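Local coordinates for protein putative Phosphate (Eubacterium rectale, PDB 3DAO) that probably hydrolyses phosphate esters as a member of the haloacid dehalogenase-like hydrolase family, its natural substrate being unknown, at residues I24-D29 with I56-C61; E43-I48 with F73-H78; L81-G86 with T214-L219; E229-G234 with I248-S253. All coordinates share one frame; numbering follows the deposited sequence.

In the fold
All four contacts belong to the Rossmann-like core domain of the haloacid dehalogenase fold. Contact 1 pairs the central strands 23-26 and 57-61. Strand 81-84 of contact 3 flanks it beside 57-61, and strand 230-234 of contact 4 beside 23-26, with centres about 9 and 10 Å from that of contact 1. Contact 2, about 12 Å from contact 1, packs helix 42-53 against a loop beside the sheet. Along the chain the segments of contacts 1 and 2 alternate. Contacts 3 and 4 follow in series, about 15 Å apart, linked by Leu216 packing on Cys232. Contacts 1 and 4 pair strands, contact 3 lays helix 212-222 on the sheet, and strand 23-26 leads into the probable catalytic loop.

Contact 1 (I24-D29 with I56-C61); sequences IATDID and IIFVVC
Ile24, Ala25 and Thr26 run parallel to Phe58, Val59 and Val60 as adjacent strands. Four backbone hydrogen bonds join them: Ile24 N to Ile57 O (2.8 Å), Val59 N to Ile24 O (2.8 Å), Thr26 N to Val59 O, and Cys61 N to Thr26 O (2.9 Å). The last closes the pairing where strand 23-26 ends.

The apolar contacts gather on the face bearing Ile24, Thr26, Phe58 and Val60. A chi1 of -159° turns the Phe58 ring toward strand 23-26, so that Ile24 O lies over one face, offset toward the rim. Ile24 CG2 touches Phe58 CE2 at 3.7 Å, Ile24 CD1 meets Ile56 CG2 at 3.8 Å, and Thr26 CG2 comes obliquely to Phe58 CZ at 3.7 Å. Beyond the strand end, Ile28 CD1 presses on Val60 CG1 at 3.4 Å, tighter than usual. On the other face Ala25 CB meets Val59 CB.

Among polar side chains, Thr26 OG1 donates to Asp27 O (2.7 Å) on an in-plane lone pair. Asp27 and Asp29 fit the DxDx(T/V) pattern and are probably the catalytic pair; Asp27 is bonded to Thr31 and forms a salt bridge with Lys212.

Helix 42-53 packs over Ile24 and Phe58, helix 66-72 over Ile28 and Val60, while strands 81-84 and 230-234 extend the sheet beyond the two strands.

Contact 2 (E43-I48 with F73-H78); sequences EYMSVI and FAPIKH
A Met-aromatic contact between Met45 and Phe73 lies at the heart of this junction in the Rossmann-like core, where helix 42-53 meets the loop that leads from helix 66-72 to strand 81-84. Met45 is present as selenomethionine, and its SE sits 5.1 Å from the centroid of the Phe73 ring, 58° off the ring normal, an oblique approach. The side chain bends at chi2 and again at chi3, which brings its methyl obliquely to the ring: Met45 CE lies 3.7 Å from Phe73 CD2. Ile48, one turn further along the helix, reaches the same ring in another way, its CD1 standing at the edge near the ring plane, 4.1 Å from Phe73 CE2.

Further along the loop, Pro75 and Ile76 carry the rest of the packing. Pro75 CG rests 4.0 Å from Met45 CG, and Ile76 CG1 lies 3.9 Å from Met45 SE, so the bent side chain is held among three loop residues. No hydrogen bond crosses the junction. Within the loop, Ile76 N bonds to Phe73 O at 3.0 Å. On its inner side Ile48 also rests on Phe58 and Phe73 on Val60, which ties the junction to strand 57-61. Ile76 holds CG1 between its backbone N and carbonyl carbon (chi1 59°), and the Ile76 and Ile48 side chains cross at about a right angle, with Ile76 CD1 3.5 Å from Ile48 CG2.

Contact 3 (L81-G86 with T214-L219); sequences LYITDG and TALSYL
No flat group lies between Leu81 and Ile83 on the strand and Ala215, Leu216 and Leu219 on the helix; the interface is made of aliphatic side chains and, at Leu216, the helix backbone. The one ring on strand 81-84, that of Tyr82, starts away from the helix and belongs to the other face of the sheet, where it meets the ring of Phe66 edge-to-face and that of Phe70 with planes at about 75°.

Ile83 does most of the touching, and its two branches divide the work. CG1 stands anti to the carbonyl carbon (chi1 -67°) and carries CD1 into the helix surface, where it lies 3.7 Å from Leu216 CA. The same Ile83 CD1 also meets Leu216 CD1 at 3.8 Å. The other branch, Ile83 CG2, sits 3.7 Å from Ala215 CB, a small side chain that lets the helix come close here. Ile83 and Leu219 approach tip to tip, with Ile83 CD1 4.0 Å from Leu219 CD1. Two residues earlier, the Leu81 and Leu219 side chains cross, with Leu81 CD1 4.0 Å from Leu219 CD2.

Strand and helix run nearly antiparallel, their axes 9.5 Å apart at closest approach, as helix 212-222 packs along strand 81-84, on one face of the sheet of the Rossmann-like core. Val59 of strand 57-61 touches Ile83 and Leu219, and Val90 of strand 89-91 touches Ala215 and Leu219. With no hydrogen bond between the two segments, their attachment probably rests on apolar packing and the exclusion of water.

Contact 4 (E229-G234 with I248-S253); sequences EVCCFG and ISYAVS
Tyr250 lies against Phe233 on the neighbouring parallel strand, both side chains pointing the same way. Their rings are nearly parallel (19° between planes) but slid apart, with centroids 5.2 Å from each other, so overlap is slight. Phe233 CD2 instead reaches back to Tyr250 CB at 3.5 Å, and Phe233 CE2 lies 3.5 Å from Tyr250 CD1. Near the plane of the tyrosine ring sits Cys231 SG, 3.9 Å from Tyr250 CE1, a Cys sulfur-aromatic contact at the ring edge. The backbone N and O of Tyr250 both bond to strand 230-234: its N donates to Cys232 O (2.8 Å), and its O takes the N-H of Gly234 (2.9 Å).

Ile248, at the start of its strand, shares this face. Its CG2 occupies the position between backbone N and carbonyl carbon (chi1 -162° for CG1) and so turns onto Cys231 CB at 3.3 Å, tighter than usual carbon contact. The two strands belong to the beta-alpha-beta unit of strand 230-234, helix 240-245 and strand 248-252 in the Rossmann-like sheet. Beyond the pair, helix 274-281 sets Val278 against both rings, and strand 23-26 lies along the far edge of 230-234.

Gly234 is the third residue of weight. Lacking a side chain, it is covered through its backbone: its O accepts from Val252 N at 3.1 Å. Its CA also approaches Asp27 OD1 of the probable catalytic loop. On the face opposite the two rings, with Cys232, Ser249 OG is bonded to Leu243 O and Lys264 N.

Contact 1 (I24-D29 with I56-C61)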
loop_
_atom_site.group_PDB
_atom_site.type_symbol
_atom_site.label_atom_id
_atom_site.label_comp_id
_atom_site.label_asym_id
_atom_site.label_seq_id
_atom_site.Cartn_x
_atom_site.Cartn_y
_atom_site.Cartn_z
ATOM N N ILE A 24 1.399 1.304 17.009
ATOM C CA ILE A 24 2.185 0.336 16.216
ATOM C C ILE A 24 1.654 0.245 14.798
ATOM O O ILE A 24 0.459 0.163 14.604
ATOM C CB ILE A 24 2.210 -1.057 16.849
ATOM C CG1 ILE A 24 2.804 -0.980 18.241
ATOM C CG2 ILE A 24 2.997 -2.034 15.962
ATOM C CD1 ILE A 24 2.510 -2.259 19.095
ATOM N N ALA A 25 2.548 0.382 13.818
ATOM C CA ALA A 25 2.175 0.192 12.411
ATOM C C ALA A 25 3.042 -0.920 11.826
ATOM O O ALA A 25 4.232 -0.982 12.095
ATOM C CB ALA A 25 2.337 1.480 11.605
ATOM N N THR A 26 2.425 -1.766 11.022
ATOM C CA THR A 26 3.128 -2.830 10.341
ATOM C C THR A 26 2.609 -3.052 8.942
ATOM O O THR A 26 1.404 -2.887 8.689
ATOM C CB THR A 26 3.048 -4.178 11.125
ATOM O OG1 THR A 26 3.826 -5.174 10.450
ATOM C CG2 THR A 26 1.608 -4.703 11.251
ATOM N N ASP A 27 3.531 -3.339 8.002
ATOM C CA ASP A 27 3.068 -3.819 6.701
ATOM C C ASP A 27 2.842 -5.327 6.848
ATOM O O ASP A 27 2.987 -5.897 7.936
ATOM C CB ASP A 27 3.844 -3.361 5.425
ATOM C CG ASP A 27 5.315 -3.647 5.445
ATOM O OD1 ASP A 27 5.779 -4.342 6.363
ATOM O OD2 ASP A 27 6.008 -3.180 4.485
ATOM N N ILE A 28 2.458 -5.950 5.756
ATOM C CA ILE A 28 2.016 -7.310 5.791
ATOM C C ILE A 28 2.869 -8.269 5.006
ATOM O O ILE A 28 3.414 -9.255 5.537
ATOM C CB ILE A 28 0.564 -7.368 5.216
ATOM C CG1 ILE A 28 -0.360 -6.456 6.049
ATOM C CG2 ILE A 28 0.043 -8.803 5.149
ATOM C CD1 ILE A 28 -1.771 -6.322 5.509
ATOM N N ASP A 29 2.947 -7.979 3.723
ATOM C CA ASP A 29 3.584 -8.892 2.772
ATOM C C ASP A 29 5.090 -8.972 2.869
ATOM O O ASP A 29 5.832 -8.038 2.550
ATOM C CB ASP A 29 3.118 -8.594 1.365
ATOM C CG ASP A 29 1.629 -8.876 1.181
ATOM O OD1 ASP A 29 1.186 -10.033 1.334
ATOM O OD2 ASP A 29 0.904 -7.931 0.827
ATOM N N ILE A 56 -2.773 0.678 23.112
ATOM C CA ILE A 56 -1.942 0.953 21.928
ATOM C C ILE A 56 -2.847 0.975 20.688
ATOM O O ILE A 56 -3.748 0.172 20.559
ATOM C CB ILE A 56 -0.802 -0.114 21.764
ATOM C CG1 ILE A 56 0.121 -0.102 23.002
ATOM C CG2 ILE A 56 0.021 0.177 20.543
ATOM C CD1 ILE A 56 1.268 -1.144 23.039
ATOM N N ILE A 57 -2.627 1.952 19.813
ATOM C CA ILE A 57 -3.331 2.014 18.530
ATOM C C ILE A 57 -2.564 1.142 17.543
ATOM O O ILE A 57 -1.347 1.251 17.415
ATOM C CB ILE A 57 -3.426 3.464 18.014
ATOM C CG1 ILE A 57 -4.238 4.317 18.995
ATOM C CG2 ILE A 57 -4.021 3.530 16.568
ATOM C CD1 ILE A 57 -4.153 5.747 18.729
ATOM N N PHE A 58 -3.280 0.285 16.829
ATOM C CA PHE A 58 -2.654 -0.635 15.903
ATOM C C PHE A 58 -3.110 -0.352 14.491
ATOM O O PHE A 58 -4.301 -0.259 14.208
ATOM C CB PHE A 58 -2.911 -2.077 16.275
ATOM C CG PHE A 58 -1.926 -3.038 15.695
ATOM C CD1 PHE A 58 -2.084 -3.511 14.403
ATOM C CD2 PHE A 58 -0.828 -3.455 16.431
ATOM C CE1 PHE A 58 -1.173 -4.376 13.855
ATOM C CE2 PHE A 58 0.087 -4.329 15.880
ATOM C CZ PHE A 58 -0.076 -4.773 14.595
ATOM N N VAL A 59 -2.116 -0.184 13.628
ATOM C CA VAL A 59 -2.360 0.197 12.239
ATOM C C VAL A 59 -1.739 -0.794 11.269
ATOM O O VAL A 59 -0.536 -1.073 11.322
ATOM C CB VAL A 59 -1.763 1.594 11.916
ATOM C CG1 VAL A 59 -2.113 2.042 10.463
ATOM C CG2 VAL A 59 -2.121 2.726 12.986
ATOM N N VAL A 60 -2.591 -1.338 10.420
ATOM C CA VAL A 60 -2.161 -2.169 9.290
ATOM C C VAL A 60 -1.890 -1.167 8.166
ATOM O O VAL A 60 -2.782 -0.410 7.781
ATOM C CB VAL A 60 -3.252 -3.165 8.860
ATOM C CG1 VAL A 60 -2.749 -3.990 7.751
ATOM C CG2 VAL A 60 -3.682 -4.061 10.026
ATOM N N CYS A 61 -0.663 -1.178 7.660
ATOM C CA CYS A 61 -0.140 -0.173 6.700
ATOM C C CYS A 61 0.566 -0.864 5.553
ATOM O O CYS A 61 1.728 -1.282 5.675
ATOM C CB CYS A 61 0.815 0.736 7.462
ATOM S SG CYS A 61 1.440 2.122 6.469
#

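Contact 2 (E43-I48 with F73-H78)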
loop_
_atom_site.group_PDB
_atom_site.type_symbol
_atom_site.label_atom_id
_atom_site.label_comp_id
_atom_site.label_asym_id
_atom_site.label_seq_id
_atom_site.Cartn_x
_atom_site.Cartn_y
_atom_site.Cartn_z
ATOM N N GLU A 43 -2.191 -16.454 16.844
ATOM C CA GLU A 43 -1.517 -15.888 18.000
ATOM C C GLU A 43 -1.279 -14.406 17.726
ATOM O O GLU A 43 -1.250 -13.594 18.645
ATOM C CB GLU A 43 -0.231 -16.624 18.392
ATOM C CG GLU A 43 0.192 -16.272 19.789
ATOM C CD GLU A 43 1.450 -16.980 20.239
ATOM O OE1 GLU A 43 1.945 -17.865 19.509
ATOM O OE2 GLU A 43 1.937 -16.642 21.339
ATOM N N TYR A 44 -1.168 -14.050 16.443
ATOM C CA TYR A 44 -0.996 -12.624 16.088
ATOM C C TYR A 44 -2.238 -11.866 16.529
ATOM O O TYR A 44 -2.176 -10.760 17.048
ATOM C CB TYR A 44 -0.767 -12.395 14.571
ATOM C CG TYR A 44 0.691 -12.417 14.152
ATOM C CD1 TYR A 44 1.495 -11.353 14.429
ATOM C CD2 TYR A 44 1.235 -13.481 13.455
ATOM C CE1 TYR A 44 2.819 -11.337 14.053
ATOM C CE2 TYR A 44 2.571 -13.485 13.086
ATOM C CZ TYR A 44 3.356 -12.388 13.382
ATOM O OH TYR A 44 4.719 -12.325 13.037
HETATM N N MSE A 45 -3.385 -12.485 16.325
HETATM C CA MSE A 45 -4.644 -11.785 16.604
HETATM C C MSE A 45 -4.776 -11.598 18.097
HETATM O O MSE A 45 -5.203 -10.569 18.560
HETATM C CB MSE A 45 -5.867 -12.540 16.074
HETATM C CG MSE A 45 -5.868 -12.907 14.612
HETATM SE SE MSE A 45 -5.783 -11.366 13.439
HETATM C CE MSE A 45 -3.896 -11.487 12.940
ATOM N N SER A 46 -4.377 -12.614 18.863
ATOM C CA SER A 46 -4.505 -12.548 20.330
ATOM C C SER A 46 -3.601 -11.509 20.941
ATOM O O SER A 46 -3.982 -10.713 21.793
ATOM C CB SER A 46 -4.224 -13.928 20.945
ATOM O OG SER A 46 -4.216 -13.840 22.368
ATOM N N VAL A 47 -2.359 -11.503 20.462
ATOM C CA VAL A 47 -1.360 -10.569 20.986
ATOM C C VAL A 47 -1.729 -9.126 20.633
ATOM O O VAL A 47 -1.723 -8.243 21.482
ATOM C CB VAL A 47 0.069 -10.966 20.504
ATOM C CG1 VAL A 47 1.070 -9.884 20.820
ATOM C CG2 VAL A 47 0.490 -12.324 21.129
ATOM N N ILE A 48 -2.120 -8.899 19.384
ATOM C CA ILE A 48 -2.490 -7.544 18.947
ATOM C C ILE A 48 -3.701 -7.044 19.742
ATOM O O ILE A 48 -3.761 -5.902 20.193
ATOM C CB ILE A 48 -2.729 -7.500 17.394
ATOM C CG1 ILE A 48 -1.408 -7.724 16.649
ATOM C CG2 ILE A 48 -3.416 -6.233 16.993
ATOM C CD1 ILE A 48 -1.577 -8.005 15.150
ATOM N N PHE A 73 -7.208 -9.926 8.814
ATOM C CA PHE A 73 -7.324 -9.592 10.236
ATOM C C PHE A 73 -8.761 -9.780 10.771
ATOM O O PHE A 73 -9.169 -9.198 11.787
ATOM C CB PHE A 73 -6.844 -8.173 10.515
ATOM C CG PHE A 73 -5.350 -8.001 10.405
ATOM C CD1 PHE A 73 -4.766 -7.724 9.172
ATOM C CD2 PHE A 73 -4.541 -8.117 11.513
ATOM C CE1 PHE A 73 -3.399 -7.553 9.069
ATOM C CE2 PHE A 73 -3.161 -7.974 11.413
ATOM C CZ PHE A 73 -2.595 -7.680 10.187
ATOM N N ALA A 74 -9.497 -10.617 10.069
ATOM C CA ALA A 74 -10.924 -10.830 10.331
ATOM C C ALA A 74 -11.318 -10.941 11.817
ATOM O O ALA A 74 -12.279 -10.303 12.230
ATOM C CB ALA A 74 -11.447 -12.066 9.569
ATOM N N PRO A 75 -10.573 -11.720 12.608
ATOM C CA PRO A 75 -11.020 -11.933 14.024
ATOM C C PRO A 75 -11.034 -10.696 14.890
ATOM O O PRO A 75 -11.800 -10.631 15.866
ATOM C CB PRO A 75 -10.029 -12.983 14.546
ATOM C CG PRO A 75 -9.528 -13.708 13.334
ATOM C CD PRO A 75 -9.483 -12.632 12.240
ATOM N N ILE A 76 -10.171 -9.715 14.565
ATOM C CA ILE A 76 -10.095 -8.463 15.315
ATOM C C ILE A 76 -10.221 -7.235 14.432
ATOM O O ILE A 76 -9.821 -6.142 14.824
ATOM C CB ILE A 76 -8.788 -8.336 16.159
ATOM C CG1 ILE A 76 -7.545 -8.415 15.258
ATOM C CG2 ILE A 76 -8.755 -9.435 17.233
ATOM C CD1 ILE A 76 -6.231 -8.110 15.928
ATOM N N LYS A 77 -10.873 -7.410 13.295
ATOM C CA LYS A 77 -10.949 -6.341 12.267
ATOM C C LYS A 77 -11.550 -5.028 12.726
ATOM O O LYS A 77 -11.192 -3.954 12.258
ATOM C CB LYS A 77 -11.622 -6.870 11.005
ATOM C CG LYS A 77 -13.082 -7.033 11.107
ATOM C CD LYS A 77 -13.696 -7.595 9.855
ATOM C CE LYS A 77 -15.217 -7.391 9.864
ATOM N NZ LYS A 77 -15.902 -7.942 11.098
ATOM N N HIS A 78 -12.450 -5.117 13.689
ATOM C CA HIS A 78 -13.142 -3.953 14.249
ATOM C C HIS A 78 -12.271 -3.036 15.100
ATOM O O HIS A 78 -12.637 -1.900 15.362
ATOM C CB HIS A 78 -14.310 -4.449 15.138
ATOM C CG HIS A 78 -13.850 -5.297 16.278
ATOM N ND1 HIS A 78 -13.451 -6.608 16.108
ATOM C CD2 HIS A 78 -13.646 -5.008 17.589
ATOM C CE1 HIS A 78 -13.057 -7.099 17.271
ATOM N NE2 HIS A 78 -13.151 -6.147 18.183
#

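Contact 3 (L81-G86 with T214-L219)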
loop_
_atom_site.group_PDB
_atom_site.type_symbol
_atom_site.label_atom_id
_atom_site.label_comp_id
_atom_site.label_asym_id
_atom_site.label_seq_id
_atom_site.Cartn_x
_atom_site.Cartn_y
_atom_site.Cartn_z
ATOM N N LEU A 81 -6.878 0.149 12.729
ATOM C CA LEU A 81 -6.859 1.235 11.724
ATOM C C LEU A 81 -6.136 0.709 10.496
ATOM O O LEU A 81 -5.259 -0.154 10.579
ATOM C CB LEU A 81 -6.204 2.484 12.241
ATOM C CG LEU A 81 -7.015 3.243 13.294
ATOM C CD1 LEU A 81 -6.182 4.393 13.814
ATOM C CD2 LEU A 81 -8.323 3.729 12.721
ATOM N N TYR A 82 -6.572 1.191 9.341
ATOM C CA TYR A 82 -6.092 0.687 8.053
ATOM C C TYR A 82 -5.575 1.752 7.119
ATOM O O TYR A 82 -6.231 2.759 6.860
ATOM C CB TYR A 82 -7.243 -0.021 7.321
ATOM C CG TYR A 82 -7.838 -1.165 8.100
ATOM C CD1 TYR A 82 -8.803 -0.945 9.061
ATOM C CD2 TYR A 82 -7.435 -2.469 7.874
ATOM C CE1 TYR A 82 -9.331 -1.987 9.781
ATOM C CE2 TYR A 82 -7.965 -3.524 8.605
ATOM C CZ TYR A 82 -8.901 -3.283 9.553
ATOM O OH TYR A 82 -9.417 -4.361 10.279
ATOM N N ILE A 83 -4.364 1.503 6.643
ATOM C CA ILE A 83 -3.747 2.299 5.588
ATOM C C ILE A 83 -3.604 1.315 4.423
ATOM O O ILE A 83 -2.989 0.249 4.548
ATOM C CB ILE A 83 -2.427 2.963 6.007
ATOM C CG1 ILE A 83 -2.679 4.033 7.079
ATOM C CG2 ILE A 83 -1.734 3.597 4.752
ATOM C CD1 ILE A 83 -1.423 4.534 7.774
ATOM N N THR A 84 -4.214 1.665 3.291
ATOM C CA THR A 84 -4.306 0.748 2.173
ATOM C C THR A 84 -3.716 1.330 0.910
ATOM O O THR A 84 -3.454 2.527 0.808
ATOM C CB THR A 84 -5.805 0.397 1.859
ATOM O OG1 THR A 84 -6.443 1.446 1.103
ATOM C CG2 THR A 84 -6.621 0.124 3.151
ATOM N N ASP A 85 -3.489 0.440 -0.038
ATOM C CA ASP A 85 -3.099 0.868 -1.402
ATOM C C ASP A 85 -1.887 1.760 -1.399
ATOM O O ASP A 85 -1.800 2.747 -2.173
ATOM C CB ASP A 85 -4.268 1.552 -2.121
ATOM C CG ASP A 85 -5.414 0.610 -2.415
ATOM O OD1 ASP A 85 -6.281 0.448 -1.544
ATOM O OD2 ASP A 85 -5.445 0.030 -3.530
ATOM N N GLY A 86 -0.990 1.437 -0.484
ATOM C CA GLY A 86 0.301 2.093 -0.352
ATOM C C GLY A 86 0.248 3.483 0.235
ATOM O O GLY A 86 1.177 4.276 0.070
ATOM N N THR A 214 3.338 9.508 4.745
ATOM C CA THR A 214 2.350 10.596 4.670
ATOM C C THR A 214 1.044 10.204 5.358
ATOM O O THR A 214 0.478 10.930 6.212
ATOM C CB THR A 214 2.060 11.022 3.203
ATOM O OG1 THR A 214 3.267 11.540 2.634
ATOM C CG2 THR A 214 0.984 12.131 3.141
ATOM N N ALA A 215 0.580 9.023 4.979
ATOM C CA ALA A 215 -0.674 8.499 5.497
ATOM C C ALA A 215 -0.543 8.209 6.991
ATOM O O ALA A 215 -1.457 8.482 7.752
ATOM C CB ALA A 215 -1.118 7.218 4.766
ATOM N N LEU A 216 0.581 7.637 7.381
ATOM C CA LEU A 216 0.785 7.313 8.797
ATOM C C LEU A 216 0.868 8.577 9.618
ATOM O O LEU A 216 0.338 8.663 10.714
ATOM C CB LEU A 216 1.992 6.396 9.001
ATOM C CG LEU A 216 2.163 5.784 10.379
ATOM C CD1 LEU A 216 0.919 5.016 10.742
ATOM C CD2 LEU A 216 3.428 4.896 10.451
ATOM N N SER A 217 1.506 9.597 9.059
ATOM C CA SER A 217 1.639 10.885 9.740
ATOM C C SER A 217 0.281 11.523 9.995
ATOM O O SER A 217 0.065 12.186 11.009
ATOM C CB SER A 217 2.506 11.839 8.918
ATOM O OG SER A 217 3.814 11.341 8.830
ATOM N N TYR A 218 -0.630 11.294 9.060
ATOM C CA TYR A 218 -1.997 11.770 9.167
ATOM C C TYR A 218 -2.651 11.229 10.441
ATOM O O TYR A 218 -3.299 11.982 11.219
ATOM C CB TYR A 218 -2.827 11.415 7.921
ATOM C CG TYR A 218 -4.283 11.584 8.151
ATOM C CD1 TYR A 218 -4.900 12.819 7.955
ATOM C CD2 TYR A 218 -5.055 10.542 8.653
ATOM C CE1 TYR A 218 -6.238 12.970 8.210
ATOM C CE2 TYR A 218 -6.376 10.691 8.913
ATOM C CZ TYR A 218 -6.969 11.913 8.704
ATOM O OH TYR A 218 -8.295 12.032 8.980
ATOM N N LEU A 219 -2.448 9.927 10.661
ATOM C CA LEU A 219 -2.980 9.259 11.843
ATOM C C LEU A 219 -2.284 9.712 13.111
ATOM O O LEU A 219 -2.945 9.945 14.131
ATOM C CB LEU A 219 -2.912 7.736 11.751
ATOM C CG LEU A 219 -3.966 7.053 10.893
ATOM C CD1 LEU A 219 -3.741 5.516 10.851
ATOM C CD2 LEU A 219 -5.407 7.436 11.364
#

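Contact 4 (E229-G234 with I248-S253)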
loop_
_atom_site.group_PDB
_atom_site.type_symbol
_atom_site.label_atom_id
_atom_site.label_comp_id
_atom_site.label_asym_id
_atom_site.label_seq_id
_atom_site.Cartn_x
_atom_site.Cartn_y
_atom_site.Cartn_z
ATOM N N GLU A 229 6.596 8.194 19.516
ATOM C CA GLU A 229 5.673 7.329 20.262
ATOM C C GLU A 229 5.171 6.210 19.393
ATOM O O GLU A 229 4.220 5.503 19.732
ATOM C CB GLU A 229 4.479 8.135 20.770
ATOM C CG GLU A 229 4.870 9.179 21.804
ATOM C CD GLU A 229 3.729 10.081 22.211
ATOM O OE1 GLU A 229 3.195 10.825 21.358
ATOM O OE2 GLU A 229 3.370 10.054 23.401
ATOM N N VAL A 230 5.789 6.117 18.233
ATOM C CA VAL A 230 5.411 5.109 17.227
ATOM C C VAL A 230 6.444 3.999 17.054
ATOM O O VAL A 230 7.645 4.238 17.103
ATOM C CB VAL A 230 5.194 5.790 15.828
ATOM C CG1 VAL A 230 4.938 4.784 14.738
ATOM C CG2 VAL A 230 4.033 6.840 15.860
ATOM N N CYS A 231 5.941 2.785 16.851
ATOM C CA CYS A 231 6.764 1.633 16.477
ATOM C C CYS A 231 6.289 1.093 15.120
ATOM O O CYS A 231 5.129 0.765 14.977
ATOM C CB CYS A 231 6.704 0.526 17.531
ATOM S SG CYS A 231 7.551 -0.994 17.100
ATOM N N CYS A 232 7.205 1.026 14.146
ATOM C CA CYS A 232 6.942 0.477 12.807
ATOM C C CYS A 232 7.747 -0.789 12.522
ATOM O O CYS A 232 8.888 -0.943 12.935
ATOM C CB CYS A 232 7.258 1.509 11.710
ATOM S SG CYS A 232 6.216 2.979 11.756
ATOM N N PHE A 233 7.108 -1.679 11.789
ATOM C CA PHE A 233 7.698 -2.909 11.306
ATOM C C PHE A 233 7.641 -2.906 9.800
ATOM O O PHE A 233 6.621 -2.571 9.200
ATOM C CB PHE A 233 6.933 -4.150 11.773
ATOM C CG PHE A 233 6.985 -4.361 13.245
ATOM C CD1 PHE A 233 6.022 -3.803 14.069
ATOM C CD2 PHE A 233 8.008 -5.123 13.821
ATOM C CE1 PHE A 233 6.058 -4.000 15.437
ATOM C CE2 PHE A 233 8.043 -5.312 15.199
ATOM C CZ PHE A 233 7.085 -4.743 16.000
ATOM N N GLY A 234 8.741 -3.293 9.183
ATOM C CA GLY A 234 8.799 -3.344 7.726
ATOM C C GLY A 234 9.832 -4.255 7.107
ATOM O O GLY A 234 10.626 -4.896 7.791
ATOM N N ILE A 248 10.829 3.912 17.372
ATOM C CA ILE A 248 11.376 2.550 17.381
ATOM C C ILE A 248 10.841 1.864 16.145
ATOM O O ILE A 248 9.723 2.114 15.701
ATOM C CB ILE A 248 11.069 1.758 18.708
ATOM C CG1 ILE A 248 12.004 0.565 18.849
ATOM C CG2 ILE A 248 9.635 1.347 18.809
ATOM C CD1 ILE A 248 11.965 -0.138 20.235
ATOM N N SER A 249 11.665 1.012 15.568
ATOM C CA SER A 249 11.303 0.301 14.373
ATOM C C SER A 249 12.108 -0.961 14.207
ATOM O O SER A 249 13.223 -1.087 14.744
ATOM C CB SER A 249 11.458 1.191 13.146
ATOM O OG SER A 249 12.821 1.548 12.933
ATOM N N TYR A 250 11.506 -1.872 13.457
ATOM C CA TYR A 250 12.074 -3.185 13.182
ATOM C C TYR A 250 11.968 -3.561 11.736
ATOM O O TYR A 250 10.893 -3.423 11.115
ATOM C CB TYR A 250 11.353 -4.284 13.996
ATOM C CG TYR A 250 11.487 -4.105 15.481
ATOM C CD1 TYR A 250 10.698 -3.166 16.148
ATOM C CD2 TYR A 250 12.450 -4.818 16.212
ATOM C CE1 TYR A 250 10.840 -2.968 17.519
ATOM C CE2 TYR A 250 12.609 -4.609 17.596
ATOM C CZ TYR A 250 11.785 -3.675 18.227
ATOM O OH TYR A 250 11.881 -3.418 19.574
ATOM N N ALA A 251 13.099 -4.044 11.219
ATOM C CA ALA A 251 13.198 -4.666 9.918
ATOM C C ALA A 251 13.343 -6.151 10.029
ATOM O O ALA A 251 14.118 -6.666 10.843
ATOM C CB ALA A 251 14.416 -4.123 9.119
ATOM N N VAL A 252 12.579 -6.862 9.216
ATOM C CA VAL A 252 12.753 -8.324 9.139
ATOM C C VAL A 252 14.187 -8.573 8.650
ATOM O O VAL A 252 14.698 -7.840 7.807
ATOM C CB VAL A 252 11.694 -9.027 8.300
ATOM C CG1 VAL A 252 10.355 -8.888 9.036
ATOM C CG2 VAL A 252 11.622 -8.468 6.865
ATOM N N SER A 253 14.827 -9.603 9.197
ATOM C CA SER A 253 16.267 -9.816 8.954
ATOM C C SER A 253 16.617 -10.250 7.542
ATOM O O SER A 253 17.783 -10.223 7.150
ATOM C CB SER A 253 16.875 -10.775 10.025
ATOM O OG SER A 253 16.296 -12.066 9.965
#